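Local coordinates for type III secretion system effector protein ExoU (Pseudomonas fluorescens, PDB 4QMK) that is a type III secretion effector, probably a patatin-like phospholipase, thought to reach the plasma membrane by binding phosphatidylinositol 4,5-bisphosphate, at residues A67-S72 against L333-E338. Numbering follows the deposited sequence.
Sequences AHLVLS and LIVKFE
Val70 and Ile334 pair at the middle of two parallel strands, 68-72 and 333-337, whose axes come within 4.8 Å at 14°. Leu333 N donates to His68 O, Val70 N to Leu333 O (2.8 Å, 170° at the hydrogen) and Val335 N to Val70 O; the ladder ends in a weak bond from Ser72 N to Val335 O at 3.3 Å. On one face, Leu69 rests CD1 against both Leu333 and Val335, 4.0 Å from Leu333 CD2 and 3.9 Å from Val335 CG2. With CG anti to the backbone N (chi1 176°), the second torsion turns CD1 toward the partner strand. Val335 CG2 also meets Leu71 CD2 at 4.0 Å; Leu and Val fill this apolar face under helix 81-90. On the other face, Val70 and Ile334 lie side by side, CB to CG1 4.1 Å; beta-branched residues, Val335 included, favour extended backbone. Past them come Ser72 and Lys336, polar residues at a partly exposed place. The main-chain O of Ser72 lies at the Phe337 ring edge, near its plane, 4.0 Å from CE1. In the mixed sheet of the patatin-like domain, strands 99-103 and 382-389 flank the pair, while Phe378 of helix 374-380 packs on Ile334 and Lys336.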
loop_
_atom_site.group_PDB
_atom_site.type_symbol
_atom_site.label_atom_id
_atom_site.label_comp_id
_atom_site.label_asym_id
_atom_site.label_seq_id
_atom_site.Cartn_x
_atom_site.Cartn_y
_atom_site.Cartn_z
ATOM N N ALA A 67 -11.223 -16.210 -23.499
ATOM C CA ALA A 67 -10.425 -15.114 -22.962
ATOM C C ALA A 67 -10.182 -15.278 -21.441
ATOM O O ALA A 67 -9.228 -14.738 -20.892
ATOM C CB ALA A 67 -11.118 -13.801 -23.224
ATOM N N HIS A 68 -11.030 -16.032 -20.772
ATOM C CA HIS A 68 -10.867 -16.252 -19.361
ATOM C C HIS A 68 -10.853 -17.777 -19.068
ATOM O O HIS A 68 -11.735 -18.502 -19.465
ATOM C CB HIS A 68 -12.013 -15.511 -18.666
ATOM C CG HIS A 68 -11.939 -15.501 -17.182
ATOM N ND1 HIS A 68 -12.921 -14.941 -16.399
ATOM C CD2 HIS A 68 -11.013 -15.978 -16.325
ATOM C CE1 HIS A 68 -12.595 -15.063 -15.123
ATOM N NE2 HIS A 68 -11.452 -15.712 -15.048
ATOM N N LEU A 69 -9.827 -18.259 -18.418
ATOM C CA LEU A 69 -9.731 -19.680 -18.039
ATOM C C LEU A 69 -9.995 -19.722 -16.547
ATOM O O LEU A 69 -9.323 -19.026 -15.773
ATOM C CB LEU A 69 -8.350 -20.210 -18.357
ATOM C CG LEU A 69 -8.000 -21.628 -17.964
ATOM C CD1 LEU A 69 -8.955 -22.670 -18.545
ATOM C CD2 LEU A 69 -6.589 -21.918 -18.468
ATOM N N VAL A 70 -11.003 -20.471 -16.132
ATOM C CA VAL A 70 -11.324 -20.531 -14.716
ATOM C C VAL A 70 -11.072 -21.928 -14.220
ATOM O O VAL A 70 -11.693 -22.861 -14.714
ATOM C CB VAL A 70 -12.835 -20.194 -14.457
ATOM C CG1 VAL A 70 -13.148 -20.226 -12.985
ATOM C CG2 VAL A 70 -13.193 -18.815 -15.023
ATOM N N LEU A 71 -10.229 -22.079 -13.217
ATOM C CA LEU A 71 -9.933 -23.431 -12.610
ATOM C C LEU A 71 -10.555 -23.586 -11.224
ATOM O O LEU A 71 -10.081 -22.993 -10.277
ATOM C CB LEU A 71 -8.404 -23.654 -12.522
ATOM C CG LEU A 71 -7.646 -23.359 -13.819
ATOM C CD1 LEU A 71 -6.182 -23.621 -13.705
ATOM C CD2 LEU A 71 -8.200 -24.215 -14.928
ATOM N N SER A 72 -11.581 -24.422 -11.102
ATOM C CA SER A 72 -12.285 -24.668 -9.813
ATOM C C SER A 72 -11.620 -25.826 -9.156
ATOM O O SER A 72 -12.075 -26.937 -9.220
ATOM C CB SER A 72 -13.734 -24.987 -10.129
ATOM O OG SER A 72 -14.169 -24.110 -11.159
ATOM N N LEU A 333 -13.693 -20.418 -20.256
ATOM C CA LEU A 333 -13.604 -21.853 -20.215
ATOM C C LEU A 333 -13.535 -22.112 -18.722
ATOM O O LEU A 333 -12.603 -21.658 -18.038
ATOM C CB LEU A 333 -12.350 -22.373 -20.914
ATOM C CG LEU A 333 -12.162 -23.883 -20.840
ATOM C CD1 LEU A 333 -13.311 -24.632 -21.467
ATOM C CD2 LEU A 333 -10.912 -24.223 -21.617
ATOM N N ILE A 334 -14.531 -22.801 -18.188
ATOM C CA ILE A 334 -14.609 -23.003 -16.761
ATOM C C ILE A 334 -14.362 -24.432 -16.574
ATOM O O ILE A 334 -15.074 -25.254 -17.139
ATOM C CB ILE A 334 -16.024 -22.619 -16.240
ATOM C CG1 ILE A 334 -16.253 -21.132 -16.511
ATOM C CG2 ILE A 334 -16.136 -22.933 -14.761
ATOM C CD1 ILE A 334 -17.718 -20.655 -16.433
ATOM N N VAL A 335 -13.385 -24.788 -15.787
ATOM C CA VAL A 335 -12.972 -26.240 -15.728
ATOM C C VAL A 335 -13.339 -26.847 -14.428
ATOM O O VAL A 335 -12.822 -26.429 -13.417
ATOM C CB VAL A 335 -11.468 -26.380 -15.922
ATOM C CG1 VAL A 335 -11.075 -27.836 -15.955
ATOM C CG2 VAL A 335 -11.068 -25.706 -17.224
ATOM N N LYS A 336 -14.295 -27.780 -14.462
ATOM C CA LYS A 336 -14.752 -28.518 -13.287
ATOM C C LYS A 336 -14.460 -30.001 -13.387
ATOM O O LYS A 336 -14.140 -30.523 -14.439
ATOM C CB LYS A 336 -16.255 -28.377 -13.113
ATOM C CG LYS A 336 -16.626 -27.037 -12.560
ATOM C CD LYS A 336 -18.123 -26.814 -12.456
ATOM C CE LYS A 336 -18.352 -25.367 -11.980
ATOM N NZ LYS A 336 -19.773 -24.979 -11.713
ATOM N N PHE A 337 -14.657 -30.696 -12.281
ATOM C CA PHE A 337 -14.482 -32.136 -12.272
ATOM C C PHE A 337 -15.815 -32.897 -12.121
ATOM O O PHE A 337 -16.762 -32.397 -11.508
ATOM C CB PHE A 337 -13.494 -32.480 -11.189
ATOM C CG PHE A 337 -12.160 -31.883 -11.407
ATOM C CD1 PHE A 337 -11.896 -30.619 -10.986
ATOM C CD2 PHE A 337 -11.175 -32.594 -12.070
ATOM C CE1 PHE A 337 -10.648 -30.068 -11.209
ATOM C CE2 PHE A 337 -9.955 -32.058 -12.308
ATOM C CZ PHE A 337 -9.677 -30.798 -11.872
ATOM N N GLU A 338 -15.847 -34.113 -12.679
ATOM C CA GLU A 338 -17.041 -35.030 -12.706
ATOM C C GLU A 338 -17.897 -35.190 -11.433
ATOM O O GLU A 338 -17.362 -35.313 -10.344
ATOM C CB GLU A 338 -16.573 -36.417 -13.171
ATOM C CG GLU A 338 -17.707 -37.417 -13.369
ATOM C CD GLU A 338 -17.245 -38.750 -13.956
ATOM O OE1 GLU A 338 -18.035 -39.707 -13.930
ATOM O OE2 GLU A 338 -16.105 -38.844 -14.440
#